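Local coordinates for protein 2-nitrobenzoate nitroreductase (PDB 4Z85) that probably reduces the nitro group of 2-nitrobenzoate with the help of bound FMN, as a member of the flavoredoxin family, at residues P55-A60 and I137-K142; K79-I82 and Q86-V89; K145-D148 and S154-F157. All coordinates share one frame; numbering follows the deposited sequence.

Interaction 1 (P55-A60 and I137-K142); sequences PLFVIA and IAWECK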
loop_
_atom_site.group_PDB
_atom_site.type_symbol
_atom_site.label_atom_id
_atom_site.label_comp_id
_atom_site.label_asym_id
_atom_site.label_seq_id
_atom_site.Cartn_x
_atom_site.Cartn_y
_atom_site.Cartn_z
ATOM N N PRO A 55 -7.342 14.998 -0.178
ATOM C CA PRO A 55 -6.891 13.781 -0.874
ATOM C C PRO A 55 -5.386 13.571 -0.694
ATOM O O PRO A 55 -4.591 14.129 -1.451
ATOM C CB PRO A 55 -7.253 14.058 -2.337
ATOM C CG PRO A 55 -7.231 15.534 -2.450
ATOM C CD PRO A 55 -7.730 16.055 -1.129
ATOM N N LEU A 56 -5.013 12.787 0.320
ATOM C CA LEU A 56 -3.611 12.659 0.701
ATOM C C LEU A 56 -3.143 11.221 0.537
ATOM O O LEU A 56 -3.939 10.277 0.692
ATOM C CB LEU A 56 -3.381 13.061 2.154
ATOM C CG LEU A 56 -3.710 14.495 2.585
ATOM C CD1 LEU A 56 -3.173 14.728 3.999
ATOM C CD2 LEU A 56 -3.129 15.500 1.623
ATOM N N PHE A 57 -1.842 11.095 0.265
ATOM C CA PHE A 57 -1.175 9.790 0.231
ATOM C C PHE A 57 0.195 9.904 0.898
ATOM O O PHE A 57 0.692 11.007 1.138
ATOM C CB PHE A 57 -1.012 9.280 -1.212
ATOM C CG PHE A 57 -0.203 10.197 -2.068
ATOM C CD1 PHE A 57 1.185 10.076 -2.129
ATOM C CD2 PHE A 57 -0.820 11.214 -2.784
ATOM C CE1 PHE A 57 1.944 10.947 -2.899
ATOM C CE2 PHE A 57 -0.067 12.104 -3.557
ATOM C CZ PHE A 57 1.315 11.963 -3.620
ATOM N N VAL A 58 0.823 8.760 1.163
ATOM C CA VAL A 58 2.159 8.759 1.769
ATOM C C VAL A 58 3.092 7.855 0.962
ATOM O O VAL A 58 2.677 6.816 0.454
ATOM C CB VAL A 58 2.107 8.323 3.271
ATOM C CG1 VAL A 58 1.658 6.856 3.450
ATOM C CG2 VAL A 58 3.450 8.574 3.959
ATOM N N ILE A 59 4.339 8.301 0.799
ATOM C CA ILE A 59 5.407 7.475 0.224
ATOM C C ILE A 59 6.597 7.520 1.164
ATOM O O ILE A 59 7.032 8.603 1.528
ATOM C CB ILE A 59 5.857 7.979 -1.151
ATOM C CG1 ILE A 59 4.669 8.044 -2.115
ATOM C CG2 ILE A 59 6.955 7.081 -1.700
ATOM C CD1 ILE A 59 4.972 8.753 -3.412
ATOM N N ALA A 60 7.131 6.370 1.560
ATOM C CA ALA A 60 8.350 6.382 2.372
ATOM C C ALA A 60 9.557 6.361 1.431
ATOM O O ALA A 60 9.621 5.528 0.535
ATOM C CB ALA A 60 8.371 5.196 3.344
ATOM N N ILE A 137 -2.182 6.145 -15.702
ATOM C CA ILE A 137 -2.823 7.116 -14.827
ATOM C C ILE A 137 -1.700 7.862 -14.141
ATOM O O ILE A 137 -0.662 7.276 -13.848
ATOM C CB ILE A 137 -3.750 6.452 -13.769
ATOM C CG1 ILE A 137 -4.845 5.596 -14.428
ATOM C CG2 ILE A 137 -4.385 7.504 -12.875
ATOM C CD1 ILE A 137 -5.733 4.872 -13.429
ATOM N N ALA A 138 -1.888 9.159 -13.897
ATOM C CA ALA A 138 -0.911 9.934 -13.144
ATOM C C ALA A 138 -1.608 10.885 -12.192
ATOM O O ALA A 138 -2.653 11.432 -12.500
ATOM C CB ALA A 138 0.014 10.703 -14.089
ATOM N N TRP A 139 -1.052 11.048 -11.002
ATOM C CA TRP A 139 -1.527 12.036 -10.048
ATOM C C TRP A 139 -0.606 13.249 -10.111
ATOM O O TRP A 139 0.608 13.127 -9.947
ATOM C CB TRP A 139 -1.529 11.483 -8.618
ATOM C CG TRP A 139 -2.484 10.379 -8.316
ATOM C CD1 TRP A 139 -3.497 9.907 -9.106
ATOM C CD2 TRP A 139 -2.520 9.606 -7.111
ATOM N NE1 TRP A 139 -4.165 8.892 -8.457
ATOM C CE2 TRP A 139 -3.587 8.695 -7.229
ATOM C CE3 TRP A 139 -1.744 9.597 -5.938
ATOM C CZ2 TRP A 139 -3.893 7.771 -6.226
ATOM C CZ3 TRP A 139 -2.050 8.689 -4.951
ATOM C CH2 TRP A 139 -3.114 7.787 -5.094
ATOM N N GLU A 140 -1.186 14.418 -10.373
ATOM C CA GLU A 140 -0.489 15.684 -10.222
ATOM C C GLU A 140 -0.613 16.104 -8.761
ATOM O O GLU A 140 -1.737 16.311 -8.252
ATOM C CB GLU A 140 -1.080 16.748 -11.167
ATOM C CG GLU A 140 -1.058 16.307 -12.640
ATOM C CD GLU A 140 -1.551 17.383 -13.602
ATOM O OE1 GLU A 140 -2.000 18.448 -13.128
ATOM O OE2 GLU A 140 -1.487 17.150 -14.832
ATOM N N CYS A 141 0.551 16.208 -8.107
ATOM C CA CYS A 141 0.621 16.355 -6.659
ATOM C C CYS A 141 1.403 17.555 -6.175
ATOM O O CYS A 141 2.390 17.985 -6.792
ATOM C CB CYS A 141 1.253 15.115 -6.031
ATOM S SG CYS A 141 0.506 13.563 -6.541
ATOM N N LYS A 142 0.954 18.063 -5.033
ATOM C CA LYS A 142 1.692 19.050 -4.277
ATOM C C LYS A 142 2.117 18.449 -2.955
ATOM O O LYS A 142 1.454 17.559 -2.416
ATOM C CB LYS A 142 0.847 20.307 -4.060
ATOM C CG LYS A 142 0.552 21.030 -5.367
ATOM C CD LYS A 142 -0.324 22.262 -5.137
ATOM C CE LYS A 142 -0.352 23.175 -6.359
ATOM N NZ LYS A 142 -1.216 24.384 -6.120
#

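Interaction 2 (K79-I82 and Q86-V89); sequences KNII and QFVV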
loop_
_atom_site.group_PDB
_atom_site.type_symbol
_atom_site.label_atom_id
_atom_site.label_comp_id
_atom_site.label_asym_id
_atom_site.label_seq_id
_atom_site.Cartn_x
_atom_site.Cartn_y
_atom_site.Cartn_z
ATOM N N LYS A 79 14.892 15.745 -2.353
ATOM C CA LYS A 79 15.341 17.126 -2.520
ATOM C C LYS A 79 14.523 17.860 -3.585
ATOM O O LYS A 79 14.159 19.024 -3.406
ATOM C CB LYS A 79 16.835 17.157 -2.871
ATOM C CG LYS A 79 17.425 18.557 -2.985
ATOM C CD LYS A 79 18.943 18.492 -3.144
ATOM C CE LYS A 79 19.568 19.872 -3.110
ATOM N NZ LYS A 79 21.048 19.791 -3.222
ATOM N N ASN A 80 14.216 17.176 -4.684
ATOM C CA ASN A 80 13.391 17.755 -5.742
ATOM C C ASN A 80 11.992 18.121 -5.239
ATOM O O ASN A 80 11.434 19.175 -5.581
ATOM C CB ASN A 80 13.260 16.784 -6.916
ATOM C CG ASN A 80 14.581 16.519 -7.623
ATOM O OD1 ASN A 80 15.611 17.119 -7.304
ATOM N ND2 ASN A 80 14.552 15.602 -8.594
ATOM N N ILE A 81 11.428 17.234 -4.418
ATOM C CA ILE A 81 10.103 17.474 -3.863
ATOM C C ILE A 81 10.135 18.631 -2.856
ATOM O O ILE A 81 9.241 19.480 -2.843
ATOM C CB ILE A 81 9.538 16.197 -3.189
ATOM C CG1 ILE A 81 9.125 15.187 -4.260
ATOM C CG2 ILE A 81 8.362 16.550 -2.271
ATOM C CD1 ILE A 81 8.701 13.824 -3.696
ATOM N N ILE A 82 11.167 18.659 -2.022
ATOM C CA ILE A 82 11.337 19.733 -1.041
ATOM C C ILE A 82 11.454 21.085 -1.726
ATOM O O ILE A 82 10.799 22.057 -1.331
ATOM C CB ILE A 82 12.577 19.497 -0.166
ATOM C CG1 ILE A 82 12.324 18.340 0.794
ATOM C CG2 ILE A 82 12.941 20.756 0.613
ATOM C CD1 ILE A 82 13.538 17.914 1.582
ATOM N N GLN A 86 6.232 20.056 -5.519
ATOM C CA GLN A 86 5.406 19.454 -6.551
ATOM C C GLN A 86 6.040 18.170 -7.034
ATOM O O GLN A 86 7.266 18.048 -7.024
ATOM C CB GLN A 86 5.233 20.379 -7.757
ATOM C CG GLN A 86 4.827 21.791 -7.480
ATOM C CD GLN A 86 4.647 22.566 -8.768
ATOM O OE1 GLN A 86 5.177 22.183 -9.813
ATOM N NE2 GLN A 86 3.892 23.646 -8.706
ATOM N N PHE A 87 5.204 17.234 -7.479
ATOM C CA PHE A 87 5.705 16.019 -8.134
ATOM C C PHE A 87 4.560 15.239 -8.747
ATOM O O PHE A 87 3.381 15.542 -8.499
ATOM C CB PHE A 87 6.497 15.129 -7.160
ATOM C CG PHE A 87 5.720 14.677 -5.949
ATOM C CD1 PHE A 87 5.551 15.521 -4.861
ATOM C CD2 PHE A 87 5.200 13.388 -5.880
ATOM C CE1 PHE A 87 4.856 15.104 -3.735
ATOM C CE2 PHE A 87 4.510 12.962 -4.757
ATOM C CZ PHE A 87 4.332 13.819 -3.683
ATOM N N VAL A 88 4.906 14.250 -9.571
ATOM C CA VAL A 88 3.876 13.416 -10.181
ATOM C C VAL A 88 4.034 11.983 -9.727
ATOM O O VAL A 88 5.141 11.446 -9.738
ATOM C CB VAL A 88 3.921 13.446 -11.719
ATOM C CG1 VAL A 88 2.996 12.365 -12.322
ATOM C CG2 VAL A 88 3.532 14.832 -12.237
ATOM N N VAL A 89 2.922 11.384 -9.318
ATOM C CA VAL A 89 2.895 9.936 -9.124
ATOM C C VAL A 89 2.357 9.271 -10.392
ATOM O O VAL A 89 1.202 9.422 -10.747
ATOM C CB VAL A 89 2.032 9.536 -7.906
ATOM C CG1 VAL A 89 1.914 8.010 -7.820
ATOM C CG2 VAL A 89 2.636 10.095 -6.624
HETATM O O HOH W 1 9.808 18.194 -8.007
#

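Interaction 3 (K145-D148 and S154-F157); sequences KIID and SMVF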
loop_
_atom_site.group_PDB
_atom_site.type_symbol
_atom_site.label_atom_id
_atom_site.label_comp_id
_atom_site.label_asym_id
_atom_site.label_seq_id
_atom_site.Cartn_x
_atom_site.Cartn_y
_atom_site.Cartn_z
ATOM N N LYS A 145 3.311 17.525 3.390
ATOM C CA LYS A 145 4.236 17.608 4.523
ATOM C C LYS A 145 5.257 16.497 4.457
ATOM O O LYS A 145 4.942 15.405 4.011
ATOM C CB LYS A 145 3.479 17.514 5.848
ATOM C CG LYS A 145 4.334 17.239 7.067
ATOM C CD LYS A 145 3.887 18.078 8.241
ATOM C CE LYS A 145 2.964 17.298 9.140
ATOM N NZ LYS A 145 2.413 18.189 10.210
ATOM N N ILE A 146 6.473 16.756 4.916
ATOM C CA ILE A 146 7.429 15.660 5.073
ATOM C C ILE A 146 7.595 15.388 6.554
ATOM O O ILE A 146 7.791 16.312 7.344
ATOM C CB ILE A 146 8.780 15.974 4.428
ATOM C CG1 ILE A 146 8.603 16.103 2.915
ATOM C CG2 ILE A 146 9.793 14.870 4.731
ATOM C CD1 ILE A 146 9.835 16.469 2.205
ATOM N N ILE A 147 7.453 14.132 6.948
ATOM C CA ILE A 147 7.780 13.738 8.308
ATOM C C ILE A 147 9.067 12.933 8.245
ATOM O O ILE A 147 9.097 11.894 7.621
ATOM C CB ILE A 147 6.673 12.893 8.970
ATOM C CG1 ILE A 147 5.405 13.729 9.183
ATOM C CG2 ILE A 147 7.156 12.344 10.300
ATOM C CD1 ILE A 147 4.273 12.967 9.811
ATOM N N ASP A 148 10.137 13.407 8.869
ATOM C CA ASP A 148 11.358 12.604 8.880
ATOM C C ASP A 148 11.157 11.377 9.754
ATOM O O ASP A 148 10.720 11.469 10.891
ATOM C CB ASP A 148 12.554 13.428 9.368
ATOM C CG ASP A 148 12.930 14.526 8.400
ATOM O OD1 ASP A 148 12.791 14.323 7.166
ATOM O OD2 ASP A 148 13.355 15.599 8.872
ATOM N N SER A 154 12.468 9.340 5.046
ATOM C CA SER A 154 11.431 10.342 5.271
ATOM C C SER A 154 10.106 9.862 4.715
ATOM O O SER A 154 10.067 9.165 3.713
ATOM C CB SER A 154 11.813 11.666 4.627
ATOM O OG SER A 154 12.924 12.227 5.302
ATOM N N MET A 155 9.026 10.226 5.386
ATOM C CA MET A 155 7.688 9.966 4.874
ATOM C C MET A 155 7.161 11.218 4.178
ATOM O O MET A 155 6.978 12.263 4.808
ATOM C CB MET A 155 6.766 9.534 6.005
ATOM C CG MET A 155 7.102 8.135 6.537
ATOM S SD MET A 155 6.129 7.642 7.960
ATOM C CE MET A 155 6.770 8.798 9.174
ATOM N N VAL A 156 6.946 11.103 2.876
ATOM C CA VAL A 156 6.450 12.202 2.071
ATOM C C VAL A 156 4.935 12.097 1.995
ATOM O O VAL A 156 4.419 11.101 1.509
ATOM C CB VAL A 156 7.028 12.177 0.655
ATOM C CG1 VAL A 156 6.419 13.320 -0.191
ATOM C CG2 VAL A 156 8.558 12.253 0.704
ATOM N N PHE A 157 4.234 13.116 2.497
ATOM C CA PHE A 157 2.787 13.178 2.376
ATOM C C PHE A 157 2.449 14.141 1.258
ATOM O O PHE A 157 2.826 15.323 1.302
ATOM C CB PHE A 157 2.129 13.609 3.688
ATOM C CG PHE A 157 2.251 12.589 4.774
ATOM C CD1 PHE A 157 3.406 12.513 5.543
ATOM C CD2 PHE A 157 1.218 11.684 5.025
ATOM C CE1 PHE A 157 3.518 11.566 6.544
ATOM C CE2 PHE A 157 1.333 10.730 6.028
ATOM C CZ PHE A 157 2.489 10.675 6.788
#

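Interaction 1 (P55-A60 and I137-K142)
Phe57 reaches across the interior of the barrel to meet Trp139 and Cys141, two residues of a strand that is not its neighbour in the sheet. Strand 153-165 separates the two backbones, and the contact is made by side chains. The phenyl ring takes most of the contact. With CG between the backbone N and the carbonyl carbon (chi1 60°), it projects inward, and its CD2-CE2 side meets both partners. Toward Trp139 it presents CD2, which lies 3.5 Å from CZ3 of the indole; CG of Phe57 is only slightly farther, 3.7 Å from the same atom. The two side chains pass alongside each other, running in opposite senses, and their six-membered rings, with centroids 5.3 Å apart, are inclined obliquely, at 47°. The indole uses the CE3-CZ3 side of its benzo ring here, while its NE1 hydrogen-bonds Ser21 OG of the second subunit. Cys141 comes in at the phenyl edge: its SG is 3.4 Å from Phe57 CE2, and its CB lies near the ring plane, beside CZ. The sulfur stands 4.5 Å from the ring centroid of Phe57 and 72° off the normal, a sulfur-aromatic contact of the edge kind. Phe47 and Val89 also pack against Phe57, and all three contact residues are buried. The chemistry is therefore mainly dispersion between carbon and sulfur surfaces, to which the approach of a polarisable sulfur to the slightly positive C-H rim of the phenyl ring probably adds a weak electrostatic attraction.

Interaction 2 (K79-I82 and Q86-V89)
Ile81, on helix 77-84, lies against the aromatic ring of Phe87 near the start of the strand that follows. At CB the isoleucine divides into CG1 and CG2, and both branches meet the ring. CG1, anti to the carbonyl carbon (chi1 -73°), is 3.6 Å from Phe87 CD1 and is also near the ring's CG and the benzylic CB. CG2 touches more loosely, 4.0 Å from Phe87 CD1. At the tip, CD1 of Ile81 stands over one face of the phenyl ring, 3.9 Å from its centroid and 15° off the normal, which makes it a CH-pi contact; the methyl sits somewhat toward the rim, on the CD1-CG side. The extended chi2 of Ile81 (173°) carries that methyl out from CG1 across the ring. Replacing Phe87 by alanine removes the ring, which would probably leave the Ile81 methyl without its aromatic face and open a gap beside Val30 and Cys141. Polar atoms meet through a water, which gives a hydrogen bond of 2.7 Å to Gln86 O and a weak one of 3.1 Å to Asn80 O, linking the helix backbone to the strand backbone. The side chain of Gln86 turns elsewhere, its OE1 accepting from Asp128 N, while Asn80 ND2 bonds Asn40 and Ser32. Ile81 also packs on Leu143 of strand 137-150. The chain passes almost directly from helix 77-84 into strand 86-90, which lies between strands 28-33 and 137-150 in the closed antiparallel barrel, consistent with the split-barrel fold of FMN-binding relatives.

Interaction 3 (K145-D148 and S154-F157)
The beta hairpin of strands 137-150 and 153-165 brings Lys145-Asp148 alongside Ser154-Phe157 in antiparallel register, the short segments running at 164° to each other. Lys145 with Phe157 and Ile147 with Met155 are hydrogen-bonded pairs, each joined by two N-H...O bonds: Phe157 N reaches Lys145 O at 2.8 Å and Met155 N reaches Ile147 O at 2.8 Å, while Lys145 N to Phe157 O and Ile147 N to Met155 O complete them. Ile146 with Val156 and Asp148 with Ser154 are the non-hydrogen-bonded pairs between and beyond them. Lys145, Ile147, Met155 and Phe157 share one face. There Ile147 divides its branches, CG2 lying 3.7 Å from Met155 CE and CD1 3.6 Å from Phe157 CE1. Met155 is bent at its last torsion (chi3 -68°), which folds its methyl back toward Ile147. This face of the hairpin belongs to the dimer interface, since Ile147 packs on Ile147 of the second subunit and Phe157 on Met155 of that subunit. The other face carries Ile146, whose CG2 is 3.8 Å from Ser154 CB, and which also packs on Leu78 and Ile82 of helix 77-84. Toward the turn, Ser154 OG is hydrogen-bonded with His63 NE2 and also lies 2.8 Å from Asp148 OD1.

Overall arrangement
All three contacts involve strands of one closed antiparallel barrel, with helix 77-84 packed against it in interaction 2, and strand 137-150 serves interactions 1 and 3. Centres of interactions 1 and 2 are about 10 Å apart, and the centre of interaction 3 is about 12 Å from each. Interaction 2 is nested in the chain loop closed by interaction 1; Cys141 N, 2.9 Å from Phe87 O, probably joins them by a hydrogen bond, and Phe57 CZ packs 3.5 Å from Phe87 CE2. Interaction 3 meets segment 55-60 through Val156 N, 2.8 Å from Ile59 O, and the helix of interaction 2 where Ile82 CG1 lies 3.4 Å from Ile146 CD1. Interactions 1 and 3 also touch the second subunit, whereas interaction 2 does not.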